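Thiosulfate sulfurtransferase (Pseudomonas aeruginosa, PDB 1YT8) probably transfers sulfur from thiosulfate to cyanide, as rhodaneses do, through a single chain built of four rhodanese-like domains. Local coordinates at residues A[29-34]-A[485-490]; A[38-43]-A[106-111]; A[110-115]-A[492-497]; A[116-121]-A[512-517]. All blocks are in the same frame, centred on the assembly; numbering follows the deposited sequence.

Interaction 1. Residues A[29-34]-A[485-490]; sequences VREEDP and PRIDRY
I487 and D33 bring the long C-terminal loop before helix 501-512 onto the start of helix 32-35, the short helix that follows strand 25-28 in the N-terminal rhodanese-like α/β domain. Along the loop, R486 reaches this helix through water, its O accepting from a molecule that also gives a weak bond to D33 OD2. I487 then makes direct contact. Its O accepts from D33 N at 3.1 Å (N-H...O 155°), so an amide of the first helical turn, with no helix carbonyl ahead of it, is satisfied by a carbonyl from a remote part of the chain. The ethyl branch of I487 crosses E31 at about a right angle: chi1 of 57° puts CG1 beside E31, and the chain, extended at chi2, carries CD1 to 3.9 Å from E31 CG, while I487 CB rests 4.1 Å from P34 CD. At D488 a second water is gripped three ways: it donates to D488 O and to E31 OE1, and accepts from E32 N. E31 OE2 is held by S49 and S418, and the D488 carboxylate turns to S401. R489 follows, exposed, its guanidinium paired with E495, and its CA and aliphatic root approach E32 OE1. Y490 closes the walk. D33 OD1 lies at the edge of its ring, 3.8 Å from CD1, with carboxylate and ring nearly coplanar. E32, extended beyond CG, pairs through OE2 with R492, and its OE1 receives Y490 N on the anti side of the carboxylate at 2.9 Å, nearly straight at 171°.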
loop_
_atom_site.group_PDB
_atom_site.type_symbol
_atom_site.label_atom_id
_atom_site.label_comp_id
_atom_site.label_asym_id
_atom_site.label_seq_id
_atom_site.Cartn_x
_atom_site.Cartn_y
_atom_site.Cartn_z
ATOM N N VAL A 29 12.724 -0.610 9.083
ATOM C CA VAL A 29 12.243 0.562 9.806
ATOM C C VAL A 29 12.767 1.917 9.329
ATOM O O VAL A 29 12.493 2.943 9.951
ATOM C CB VAL A 29 12.501 0.420 11.326
ATOM C CG1 VAL A 29 11.703 -0.757 11.870
ATOM C CG2 VAL A 29 13.995 0.231 11.595
ATOM N N ARG A 30 13.519 1.927 8.234
ATOM C CA ARG A 30 14.022 3.181 7.680
ATOM C C ARG A 30 12.847 3.881 6.995
ATOM O O ARG A 30 11.762 3.307 6.878
ATOM C CB ARG A 30 15.107 2.910 6.635
ATOM C CG ARG A 30 16.374 2.263 7.168
ATOM C CD ARG A 30 17.319 1.928 6.022
ATOM N NE ARG A 30 16.814 0.841 5.187
ATOM C CZ ARG A 30 17.319 0.512 4.001
ATOM N NH1 ARG A 30 18.347 1.192 3.502
ATOM N NH2 ARG A 30 16.800 -0.496 3.315
ATOM N N GLU A 31 13.059 5.118 6.553
ATOM C CA GLU A 31 12.018 5.853 5.843
ATOM C C GLU A 31 11.828 5.172 4.484
ATOM O O GLU A 31 12.673 4.380 4.057
ATOM C CB GLU A 31 12.426 7.313 5.637
ATOM C CG GLU A 31 12.594 8.120 6.928
ATOM C CD GLU A 31 11.318 8.188 7.750
ATOM O OE1 GLU A 31 10.225 8.302 7.153
ATOM O OE2 GLU A 31 11.403 8.147 8.996
ATOM N N GLU A 32 10.735 5.495 3.799
ATOM C CA GLU A 32 10.440 4.866 2.517
ATOM C C GLU A 32 11.465 5.053 1.403
ATOM O O GLU A 32 11.757 4.103 0.680
ATOM C CB GLU A 32 9.055 5.296 2.008
ATOM C CG GLU A 32 8.565 4.435 0.838
ATOM C CD GLU A 32 7.199 4.839 0.311
ATOM O OE1 GLU A 32 7.062 5.974 -0.194
ATOM O OE2 GLU A 32 6.262 4.015 0.392
ATOM N N ASP A 33 12.024 6.253 1.244
ATOM C CA ASP A 33 12.983 6.430 0.161
ATOM C C ASP A 33 14.206 5.517 0.299
ATOM O O ASP A 33 14.615 4.885 -0.671
ATOM C CB ASP A 33 13.412 7.892 0.019
ATOM C CG ASP A 33 14.067 8.164 -1.323
ATOM O OD1 ASP A 33 13.477 7.785 -2.359
ATOM O OD2 ASP A 33 15.166 8.751 -1.351
ATOM N N PRO A 34 14.820 5.448 1.492
ATOM C CA PRO A 34 15.977 4.546 1.567
ATOM C C PRO A 34 15.554 3.076 1.406
ATOM O O PRO A 34 16.284 2.272 0.832
ATOM C CB PRO A 34 16.594 4.865 2.934
ATOM C CG PRO A 34 15.494 5.557 3.695
ATOM C CD PRO A 34 14.782 6.358 2.649
ATOM N N PRO A 485 15.740 15.825 6.116
ATOM C CA PRO A 485 15.754 15.615 4.664
ATOM C C PRO A 485 14.437 14.973 4.214
ATOM O O PRO A 485 13.891 14.129 4.920
ATOM C CB PRO A 485 16.949 14.687 4.468
ATOM C CG PRO A 485 16.905 13.842 5.715
ATOM C CD PRO A 485 16.642 14.876 6.797
ATOM N N ARG A 486 13.923 15.371 3.050
ATOM C CA ARG A 486 12.669 14.802 2.554
ATOM C C ARG A 486 12.874 13.421 1.946
ATOM O O ARG A 486 12.945 13.274 0.727
ATOM C CB ARG A 486 12.015 15.715 1.509
ATOM C CG ARG A 486 11.405 16.983 2.072
ATOM C CD ARG A 486 10.618 17.748 1.011
ATOM N NE ARG A 486 9.402 17.051 0.596
ATOM C CZ ARG A 486 8.518 17.544 -0.269
ATOM N NH1 ARG A 486 8.718 18.737 -0.812
ATOM N NH2 ARG A 486 7.427 16.854 -0.580
ATOM N N ILE A 487 12.963 12.413 2.805
ATOM C CA ILE A 487 13.148 11.037 2.356
ATOM C C ILE A 487 11.987 10.161 2.817
ATOM O O ILE A 487 12.060 8.932 2.735
ATOM C CB ILE A 487 14.453 10.440 2.925
ATOM C CG1 ILE A 487 14.431 10.516 4.458
ATOM C CG2 ILE A 487 15.656 11.178 2.352
ATOM C CD1 ILE A 487 15.590 9.804 5.136
ATOM N N ASP A 488 10.913 10.790 3.293
ATOM C CA ASP A 488 9.773 10.039 3.789
ATOM C C ASP A 488 8.912 9.389 2.711
ATOM O O ASP A 488 8.083 8.535 3.018
ATOM C CB ASP A 488 8.918 10.911 4.733
ATOM C CG ASP A 488 8.357 12.163 4.068
ATOM O OD1 ASP A 488 9.005 12.733 3.168
ATOM O OD2 ASP A 488 7.261 12.598 4.480
ATOM N N ARG A 489 9.121 9.772 1.454
ATOM C CA ARG A 489 8.362 9.181 0.355
ATOM C C ARG A 489 9.201 8.879 -0.882
ATOM O O ARG A 489 9.965 9.718 -1.355
ATOM C CB ARG A 489 7.185 10.078 -0.051
ATOM C CG ARG A 489 6.491 9.594 -1.325
ATOM C CD ARG A 489 5.201 10.329 -1.627
ATOM N NE ARG A 489 4.608 9.847 -2.875
ATOM C CZ ARG A 489 5.115 10.077 -4.083
ATOM N NH1 ARG A 489 6.223 10.795 -4.217
ATOM N NH2 ARG A 489 4.527 9.566 -5.159
ATOM N N TYR A 490 9.050 7.667 -1.405
ATOM C CA TYR A 490 9.762 7.262 -2.608
ATOM C C TYR A 490 9.017 7.848 -3.802
ATOM O O TYR A 490 7.802 7.684 -3.923
ATOM C CB TYR A 490 9.792 5.735 -2.720
ATOM C CG TYR A 490 10.218 5.230 -4.083
ATOM C CD1 TYR A 490 11.432 5.622 -4.649
ATOM C CD2 TYR A 490 9.412 4.344 -4.800
ATOM C CE1 TYR A 490 11.836 5.137 -5.904
ATOM C CE2 TYR A 490 9.804 3.856 -6.054
ATOM C CZ TYR A 490 11.014 4.255 -6.598
ATOM O OH TYR A 490 11.407 3.766 -7.829
HETATM O O HOH W 1 8.593 7.117 5.291
HETATM O O HOH W 2 14.049 11.526 -1.371
#

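Interaction 2. Residues A[38-43]-A[106-111]; sequences AHPLFA and GELFRD
H39 and F109 form the tight heart of this contact, a single antiparallel hydrogen-bonded bridge between two loops. H39 N donates to F109 O and F109 N to H39 O, each at 2.8 Å, the first bond being the more bent (135°). The H39 side chain folds back along the same strip of backbone, chi1 of 63° setting CG between the backbone N and the carbonyl carbon. F109 O lies over one face of the imidazole, and NE2 donates in the ring plane to D111 O at 2.9 Å. ND1 donates from the other side of the ring to P40 O, which A43 N reaches from the opposite face of the peptide, closing a type I turn. With a carbonyl facing each ring nitrogen, the imidazole may well be protonated on both and so cationic. Tightness continues at L41, whose CB meets F109 CE2 at 3.5 Å; its CD1 sits over the ring face in a CH-pi contact, 4.1 Å from the centroid. L108 CD2 packs closely too, 3.6 Å from H39 C and beside the P40 ring.

Toward E107 the two chains draw apart, and a water spans them, accepting from L41 N and donating to E107 O. E107, L108 and A38 are partly exposed. The bridge joins the loop after helix 32-35 to the loop between helices 97-103 and 114-127: W101 of helix 97-103 supports L108 and P40, V114 at the start of helix 114-127 packs under H39, L41 and F109, and helix 514-521 covers F109 and L41 with L514 and L518.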
loop_
_atom_site.group_PDB
_atom_site.type_symbol
_atom_site.label_atom_id
_atom_site.label_comp_id
_atom_site.label_asym_id
_atom_site.label_seq_id
_atom_site.Cartn_x
_atom_site.Cartn_y
_atom_site.Cartn_z
ATOM N N ALA A 38 16.939 -0.407 -1.675
ATOM C CA ALA A 38 17.392 -1.782 -1.493
ATOM C C ALA A 38 16.758 -2.459 -0.280
ATOM O O ALA A 38 16.822 -1.946 0.838
ATOM C CB ALA A 38 18.915 -1.817 -1.365
ATOM N N HIS A 39 16.152 -3.619 -0.506
ATOM C CA HIS A 39 15.523 -4.369 0.574
ATOM C C HIS A 39 15.220 -5.793 0.144
ATOM O O HIS A 39 15.087 -6.076 -1.045
ATOM C CB HIS A 39 14.231 -3.672 1.025
ATOM C CG HIS A 39 13.175 -3.594 -0.034
ATOM N ND1 HIS A 39 12.365 -4.661 -0.360
ATOM C CD2 HIS A 39 12.777 -2.568 -0.825
ATOM C CE1 HIS A 39 11.511 -4.296 -1.300
ATOM N NE2 HIS A 39 11.741 -3.030 -1.600
ATOM N N PRO A 40 15.146 -6.723 1.112
ATOM C CA PRO A 40 14.847 -8.120 0.784
ATOM C C PRO A 40 13.454 -8.200 0.168
ATOM O O PRO A 40 12.591 -7.374 0.463
ATOM C CB PRO A 40 14.925 -8.816 2.141
ATOM C CG PRO A 40 15.964 -8.007 2.865
ATOM C CD PRO A 40 15.553 -6.593 2.522
ATOM N N LEU A 41 13.237 -9.200 -0.676
ATOM C CA LEU A 41 11.954 -9.377 -1.354
ATOM C C LEU A 41 10.708 -9.263 -0.477
ATOM O O LEU A 41 9.761 -8.550 -0.823
ATOM C CB LEU A 41 11.936 -10.726 -2.076
ATOM C CG LEU A 41 10.662 -11.084 -2.844
ATOM C CD1 LEU A 41 10.321 -9.967 -3.831
ATOM C CD2 LEU A 41 10.880 -12.404 -3.584
ATOM N N PHE A 42 10.705 -9.959 0.656
ATOM C CA PHE A 42 9.544 -9.947 1.535
ATOM C C PHE A 42 9.616 -9.022 2.737
ATOM O O PHE A 42 8.813 -9.130 3.673
ATOM C CB PHE A 42 9.211 -11.383 1.954
ATOM C CG PHE A 42 8.706 -12.222 0.813
ATOM C CD1 PHE A 42 7.471 -11.942 0.233
ATOM C CD2 PHE A 42 9.500 -13.219 0.253
ATOM C CE1 PHE A 42 7.032 -12.637 -0.897
ATOM C CE2 PHE A 42 9.075 -13.921 -0.876
ATOM C CZ PHE A 42 7.838 -13.628 -1.454
ATOM N N ALA A 43 10.565 -8.094 2.701
ATOM C CA ALA A 43 10.694 -7.126 3.776
ATOM C C ALA A 43 9.581 -6.096 3.588
ATOM O O ALA A 43 9.384 -5.571 2.490
ATOM C CB ALA A 43 12.060 -6.442 3.717
ATOM N N GLY A 106 22.095 -12.850 0.142
ATOM C CA GLY A 106 20.682 -12.592 -0.067
ATOM C C GLY A 106 20.421 -11.641 -1.216
ATOM O O GLY A 106 21.181 -10.702 -1.438
ATOM N N GLU A 107 19.339 -11.883 -1.948
ATOM C CA GLU A 107 18.975 -11.043 -3.083
ATOM C C GLU A 107 18.347 -9.748 -2.567
ATOM O O GLU A 107 17.613 -9.763 -1.582
ATOM C CB GLU A 107 17.980 -11.793 -3.978
ATOM C CG GLU A 107 17.631 -11.106 -5.303
ATOM C CD GLU A 107 18.795 -11.052 -6.293
ATOM O OE1 GLU A 107 19.775 -11.810 -6.131
ATOM O OE2 GLU A 107 18.721 -10.257 -7.252
ATOM N N LEU A 108 18.648 -8.630 -3.223
ATOM C CA LEU A 108 18.090 -7.342 -2.820
ATOM C C LEU A 108 17.308 -6.706 -3.964
ATOM O O LEU A 108 17.668 -6.857 -5.130
ATOM C CB LEU A 108 19.203 -6.402 -2.344
ATOM C CG LEU A 108 19.789 -6.778 -0.975
ATOM C CD1 LEU A 108 20.939 -5.840 -0.619
ATOM C CD2 LEU A 108 18.690 -6.697 0.083
ATOM N N PHE A 109 16.243 -5.989 -3.620
ATOM C CA PHE A 109 15.383 -5.356 -4.613
ATOM C C PHE A 109 15.173 -3.877 -4.336
ATOM O O PHE A 109 15.228 -3.437 -3.189
ATOM C CB PHE A 109 14.006 -6.028 -4.606
ATOM C CG PHE A 109 14.024 -7.480 -4.998
ATOM C CD1 PHE A 109 13.651 -7.868 -6.279
ATOM C CD2 PHE A 109 14.378 -8.461 -4.075
ATOM C CE1 PHE A 109 13.625 -9.215 -6.642
ATOM C CE2 PHE A 109 14.358 -9.815 -4.425
ATOM C CZ PHE A 109 13.980 -10.194 -5.712
ATOM N N ARG A 110 14.926 -3.105 -5.387
ATOM C CA ARG A 110 14.646 -1.689 -5.199
ATOM C C ARG A 110 13.159 -1.499 -5.475
ATOM O O ARG A 110 12.459 -2.462 -5.813
ATOM C CB ARG A 110 15.477 -0.810 -6.138
ATOM C CG ARG A 110 15.309 -1.117 -7.608
ATOM C CD ARG A 110 15.877 0.006 -8.474
ATOM N NE ARG A 110 15.067 1.219 -8.391
ATOM C CZ ARG A 110 15.348 2.271 -7.627
ATOM N NH1 ARG A 110 16.436 2.281 -6.864
ATOM N NH2 ARG A 110 14.532 3.317 -7.621
ATOM N N ASP A 111 12.693 -0.262 -5.320
ATOM C CA ASP A 111 11.297 0.122 -5.523
ATOM C C ASP A 111 10.384 -0.392 -4.409
ATOM O O ASP A 111 10.866 -0.839 -3.365
ATOM C CB ASP A 111 10.790 -0.357 -6.892
ATOM C CG ASP A 111 9.830 0.633 -7.531
ATOM O OD1 ASP A 111 8.641 0.662 -7.151
ATOM O OD2 ASP A 111 10.272 1.405 -8.405
HETATM O O HOH W 3 15.172 -11.127 -0.986
#

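Interaction 3. Residues A[110-115]-A[492-497]; sequences RDVNVP and RPYEGT
V112 sets its CG2 methyl against both Y494 and R492, and these three residues bury most of the surface in this fully buried contact. The methyl meets Y494 OH at 3.4 Å and R492 NE at 3.9 Å, so its carbon touches the hydroxyl of Y494 and the guanidinium of R492 near NE, while V112 CG1 lies over one face of the guanidinium. R492 and Y494 belong to one type I turn, which closes at E495, and R492 CB lies over one face of the Y494 ring. D111 OD1, which accepts V112 N and pairs with K117, lies 3.9 Å from Y494 CE2.

No direct hydrogen bond joins the two segments; N113 replaces it with water. Its OD1 accepts from two waters, at 2.8 and 2.7 Å: the first is bonded to Y494 OH, the second accepts from R492 NH2. N113 ND2 turns to D315. The chemistry implies a divided junction between loop and helix start: water links N113 OD1 to Y494 OH and R492 NH2 across the segments, while the charges of R492 and D111 are met directly, by E32 and K117.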
loop_
_atom_site.group_PDB
_atom_site.type_symbol
_atom_site.label_atom_id
_atom_site.label_comp_id
_atom_site.label_asym_id
_atom_site.label_seq_id
_atom_site.Cartn_x
_atom_site.Cartn_y
_atom_site.Cartn_z
ATOM N N ARG A 110 14.926 -3.105 -5.387
ATOM C CA ARG A 110 14.646 -1.689 -5.199
ATOM C C ARG A 110 13.159 -1.499 -5.475
ATOM O O ARG A 110 12.459 -2.462 -5.813
ATOM C CB ARG A 110 15.477 -0.810 -6.138
ATOM C CG ARG A 110 15.309 -1.117 -7.608
ATOM C CD ARG A 110 15.877 0.006 -8.474
ATOM N NE ARG A 110 15.067 1.219 -8.391
ATOM C CZ ARG A 110 15.348 2.271 -7.627
ATOM N NH1 ARG A 110 16.436 2.281 -6.864
ATOM N NH2 ARG A 110 14.532 3.317 -7.621
ATOM N N ASP A 111 12.693 -0.262 -5.320
ATOM C CA ASP A 111 11.297 0.122 -5.523
ATOM C C ASP A 111 10.384 -0.392 -4.409
ATOM O O ASP A 111 10.866 -0.839 -3.365
ATOM C CB ASP A 111 10.790 -0.357 -6.892
ATOM C CG ASP A 111 9.830 0.633 -7.531
ATOM O OD1 ASP A 111 8.641 0.662 -7.151
ATOM O OD2 ASP A 111 10.272 1.405 -8.405
ATOM N N VAL A 112 9.071 -0.315 -4.627
ATOM C CA VAL A 112 8.096 -0.757 -3.626
ATOM C C VAL A 112 7.117 -1.803 -4.170
ATOM O O VAL A 112 6.959 -1.938 -5.384
ATOM C CB VAL A 112 7.284 0.446 -3.081
ATOM C CG1 VAL A 112 8.219 1.459 -2.439
ATOM C CG2 VAL A 112 6.492 1.103 -4.216
ATOM N N ASN A 113 6.468 -2.530 -3.259
ATOM C CA ASN A 113 5.495 -3.578 -3.602
ATOM C C ASN A 113 6.117 -4.551 -4.606
ATOM O O ASN A 113 5.476 -4.977 -5.573
ATOM C CB ASN A 113 4.229 -2.950 -4.200
ATOM C CG ASN A 113 3.701 -1.784 -3.371
ATOM O OD1 ASN A 113 3.437 -0.708 -3.906
ATOM N ND2 ASN A 113 3.539 -1.994 -2.065
ATOM N N VAL A 114 7.366 -4.920 -4.343
ATOM C CA VAL A 114 8.119 -5.800 -5.228
ATOM C C VAL A 114 7.525 -7.190 -5.456
ATOM O O VAL A 114 7.481 -7.660 -6.594
ATOM C CB VAL A 114 9.584 -5.904 -4.750
ATOM C CG1 VAL A 114 10.399 -6.765 -5.710
ATOM C CG2 VAL A 114 10.185 -4.500 -4.678
ATOM N N PRO A 115 7.064 -7.869 -4.392
ATOM C CA PRO A 115 6.492 -9.198 -4.636
ATOM C C PRO A 115 5.343 -9.122 -5.646
ATOM O O PRO A 115 5.257 -9.931 -6.576
ATOM C CB PRO A 115 6.017 -9.627 -3.251
ATOM C CG PRO A 115 7.031 -8.985 -2.344
ATOM C CD PRO A 115 7.163 -7.595 -2.946
ATOM N N ARG A 492 7.657 7.502 -6.850
ATOM C CA ARG A 492 7.265 6.452 -7.780
ATOM C C ARG A 492 7.199 6.983 -9.216
ATOM O O ARG A 492 6.435 7.898 -9.517
ATOM C CB ARG A 492 5.911 5.877 -7.352
ATOM C CG ARG A 492 5.931 5.239 -5.957
ATOM C CD ARG A 492 4.538 5.204 -5.354
ATOM N NE ARG A 492 4.443 4.397 -4.136
ATOM C CZ ARG A 492 5.002 4.707 -2.968
ATOM N NH1 ARG A 492 5.715 5.819 -2.831
ATOM N NH2 ARG A 492 4.834 3.903 -1.926
ATOM N N PRO A 493 8.002 6.409 -10.124
ATOM C CA PRO A 493 8.027 6.835 -11.527
ATOM C C PRO A 493 6.703 6.589 -12.239
ATOM O O PRO A 493 6.453 7.142 -13.306
ATOM C CB PRO A 493 9.155 5.992 -12.128
ATOM C CG PRO A 493 10.031 5.695 -10.959
ATOM C CD PRO A 493 9.030 5.384 -9.880
ATOM N N TYR A 494 5.854 5.760 -11.638
ATOM C CA TYR A 494 4.562 5.437 -12.233
ATOM C C TYR A 494 3.388 6.213 -11.641
ATOM O O TYR A 494 2.229 5.852 -11.856
ATOM C CB TYR A 494 4.309 3.929 -12.135
ATOM C CG TYR A 494 4.357 3.396 -10.728
ATOM C CD1 TYR A 494 3.193 3.254 -9.975
ATOM C CD2 TYR A 494 5.569 3.021 -10.148
ATOM C CE1 TYR A 494 3.231 2.742 -8.677
ATOM C CE2 TYR A 494 5.619 2.514 -8.850
ATOM C CZ TYR A 494 4.445 2.373 -8.124
ATOM O OH TYR A 494 4.481 1.848 -6.855
ATOM N N GLU A 495 3.685 7.268 -10.889
ATOM C CA GLU A 495 2.642 8.114 -10.314
ATOM C C GLU A 495 2.942 9.547 -10.742
ATOM O O GLU A 495 4.089 9.983 -10.690
ATOM C CB GLU A 495 2.622 8.031 -8.782
ATOM C CG GLU A 495 2.326 6.645 -8.226
ATOM C CD GLU A 495 1.911 6.675 -6.760
ATOM O OE1 GLU A 495 2.215 7.669 -6.065
ATOM O OE2 GLU A 495 1.291 5.694 -6.301
ATOM N N GLY A 496 1.917 10.268 -11.181
ATOM C CA GLY A 496 2.119 11.643 -11.606
ATOM C C GLY A 496 2.675 11.766 -13.013
ATOM O O GLY A 496 3.049 10.771 -13.638
ATOM N N THR A 497 2.743 12.997 -13.509
ATOM C CA THR A 497 3.238 13.252 -14.856
ATOM C C THR A 497 4.501 14.119 -14.892
ATOM O O THR A 497 4.892 14.613 -15.953
ATOM C CB THR A 497 2.150 13.942 -15.697
ATOM O OG1 THR A 497 2.666 14.250 -16.998
ATOM C CG2 THR A 497 1.692 15.222 -15.011
HETATM O O HOH W 4 2.453 0.162 -6.372
HETATM O O HOH W 5 2.752 1.749 -3.179
#

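Interaction 4. Residues A[116-121]-A[512-517]; sequences SKAFGE and FGLVEQ
Helix 114-127 runs past the first turn of helix 514-521 in a close helix-helix contact, A118 and L514 approaching to 5.3 Å between CA atoms. Helix 114-127 leads from the first rhodanese-like domain to strand 131-132 of the second, while helix 514-521 lies near the C-terminus, so the chain's last helix is laid against the connection between two domains. Residues 116-121 are helical throughout. In 512-517 the helix is established from L514, and Q517 N already bonds back to G513 O.

The small A118 side chain suits the approach. L514 points at it and lies on the backbone: chi1 of -74° sets CG anti to the carbonyl carbon, and the extended chi2 (177°) carries CD1 to 3.6 Å from A118 CA and 3.7 Å from A118 N, while the two CB atoms meet at 4.1 Å. The same CD1 methyl also reaches K117 C and, less closely, E121 CG at 4.3 Å.

No hydrogen bond crosses the contact; the charged ends have partners elsewhere. K117 NZ bonds to Y507 OH and forms a salt bridge with D111. E121, bent at chi2 (-55°), pairs with R196, a residue of the sulfite pocket, so E121 probably belongs to the second shell of that site. V515, partly exposed, closes the interface one turn further along helix 114-127: its CG2 methyl rests 3.8 Å from both E121 CB and E121 C.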
loop_
_atom_site.group_PDB
_atom_site.type_symbol
_atom_site.label_atom_id
_atom_site.label_comp_id
_atom_site.label_asym_id
_atom_site.label_seq_id
_atom_site.Cartn_x
_atom_site.Cartn_y
_atom_site.Cartn_z
ATOM N N SER A 116 4.469 -8.138 -5.464
ATOM C CA SER A 116 3.329 -7.956 -6.358
ATOM C C SER A 116 3.742 -7.661 -7.796
ATOM O O SER A 116 3.172 -8.215 -8.742
ATOM C CB SER A 116 2.433 -6.822 -5.851
ATOM O OG SER A 116 1.888 -7.126 -4.580
ATOM N N LYS A 117 4.727 -6.785 -7.964
ATOM C CA LYS A 117 5.184 -6.417 -9.299
ATOM C C LYS A 117 5.990 -7.521 -9.973
ATOM O O LYS A 117 5.863 -7.743 -11.179
ATOM C CB LYS A 117 6.002 -5.128 -9.233
ATOM C CG LYS A 117 5.219 -3.959 -8.668
ATOM C CD LYS A 117 6.087 -2.725 -8.526
ATOM C CE LYS A 117 5.274 -1.551 -8.009
ATOM N NZ LYS A 117 6.134 -0.346 -7.828
ATOM N N ALA A 118 6.823 -8.204 -9.195
ATOM C CA ALA A 118 7.626 -9.296 -9.729
ATOM C C ALA A 118 6.675 -10.410 -10.154
ATOM O O ALA A 118 6.882 -11.066 -11.181
ATOM C CB ALA A 118 8.595 -9.798 -8.669
ATOM N N PHE A 119 5.627 -10.625 -9.363
ATOM C CA PHE A 119 4.645 -11.652 -9.697
ATOM C C PHE A 119 3.968 -11.308 -11.023
ATOM O O PHE A 119 3.711 -12.186 -11.844
ATOM C CB PHE A 119 3.571 -11.773 -8.612
ATOM C CG PHE A 119 2.460 -12.724 -8.979
ATOM C CD1 PHE A 119 2.695 -14.095 -9.047
ATOM C CD2 PHE A 119 1.196 -12.246 -9.305
ATOM C CE1 PHE A 119 1.685 -14.982 -9.439
ATOM C CE2 PHE A 119 0.177 -13.122 -9.699
ATOM C CZ PHE A 119 0.427 -14.497 -9.765
ATOM N N GLY A 120 3.678 -10.025 -11.226
ATOM C CA GLY A 120 3.041 -9.607 -12.462
ATOM C C GLY A 120 3.874 -9.980 -13.676
ATOM O O GLY A 120 3.346 -10.434 -14.699
ATOM N N GLU A 121 5.184 -9.796 -13.566
ATOM C CA GLU A 121 6.077 -10.125 -14.663
ATOM C C GLU A 121 6.101 -11.636 -14.883
ATOM O O GLU A 121 6.212 -12.095 -16.020
ATOM C CB GLU A 121 7.492 -9.608 -14.379
ATOM C CG GLU A 121 7.612 -8.078 -14.338
ATOM C CD GLU A 121 7.103 -7.400 -15.604
ATOM O OE1 GLU A 121 7.346 -7.934 -16.711
ATOM O OE2 GLU A 121 6.471 -6.325 -15.495
ATOM N N PHE A 512 11.694 -5.360 -16.131
ATOM C CA PHE A 512 12.172 -6.334 -17.113
ATOM C C PHE A 512 13.124 -7.358 -16.487
ATOM O O PHE A 512 13.265 -8.477 -16.987
ATOM C CB PHE A 512 12.896 -5.607 -18.251
ATOM C CG PHE A 512 13.352 -6.513 -19.372
ATOM C CD1 PHE A 512 12.449 -6.970 -20.329
ATOM C CD2 PHE A 512 14.686 -6.906 -19.470
ATOM C CE1 PHE A 512 12.868 -7.807 -21.372
ATOM C CE2 PHE A 512 15.116 -7.743 -20.506
ATOM C CZ PHE A 512 14.204 -8.193 -21.458
ATOM N N GLY A 513 13.780 -6.979 -15.395
ATOM C CA GLY A 513 14.714 -7.895 -14.760
ATOM C C GLY A 513 14.214 -8.610 -13.517
ATOM O O GLY A 513 14.969 -9.359 -12.893
ATOM N N LEU A 514 12.949 -8.410 -13.161
ATOM C CA LEU A 514 12.390 -9.025 -11.957
ATOM C C LEU A 514 12.280 -10.547 -11.928
ATOM O O LEU A 514 12.562 -11.163 -10.904
ATOM C CB LEU A 514 11.019 -8.420 -11.642
ATOM C CG LEU A 514 11.060 -7.001 -11.075
ATOM C CD1 LEU A 514 9.645 -6.494 -10.879
ATOM C CD2 LEU A 514 11.820 -7.000 -9.754
ATOM N N VAL A 515 11.863 -11.162 -13.027
ATOM C CA VAL A 515 11.741 -12.614 -13.036
ATOM C C VAL A 515 13.094 -13.270 -12.774
ATOM O O VAL A 515 13.186 -14.266 -12.048
ATOM C CB VAL A 515 11.142 -13.112 -14.362
ATOM C CG1 VAL A 515 11.234 -14.633 -14.450
ATOM C CG2 VAL A 515 9.686 -12.676 -14.441
ATOM N N GLU A 516 14.149 -12.702 -13.346
ATOM C CA GLU A 516 15.485 -13.235 -13.135
ATOM C C GLU A 516 15.840 -13.124 -11.651
ATOM O O GLU A 516 16.405 -14.049 -11.073
ATOM C CB GLU A 516 16.507 -12.470 -13.977
ATOM C CG GLU A 516 17.919 -13.022 -13.878
ATOM C CD GLU A 516 18.905 -12.267 -14.751
ATOM O OE1 GLU A 516 18.646 -12.136 -15.966
ATOM O OE2 GLU A 516 19.942 -11.809 -14.225
ATOM N N GLN A 517 15.498 -11.994 -11.035
ATOM C CA GLN A 517 15.788 -11.798 -9.615
ATOM C C GLN A 517 15.026 -12.792 -8.742
ATOM O O GLN A 517 15.560 -13.286 -7.746
ATOM C CB GLN A 517 15.437 -10.376 -9.167
ATOM C CG GLN A 517 16.336 -9.284 -9.710
ATOM C CD GLN A 517 16.275 -8.043 -8.849
ATOM O OE1 GLN A 517 16.905 -7.974 -7.787
ATOM N NE2 GLN A 517 15.494 -7.064 -9.282
#

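The four contacts tie the first rhodanese-like domain and helix 114-127 to the C-terminal tail. Interaction 2 lies nested in the loop that interaction 1 closes, and interaction 3 starts where interaction 2 ends, sharing R110 and D111; interactions 1, 3 and 4 interleave along the chain. Neighbouring centres are 12 to 15 Å apart, whereas interactions 1 and 4 stand about 23 Å apart, with nearest atoms about 6 Å apart. D111 bridges the group, bonding to Y490 of interaction 1 and to K117 of interaction 4; E32 to R492 links interactions 1 and 3. The tail thus runs from the fourth domain along the first and onto helix 114-127, which leads to the second.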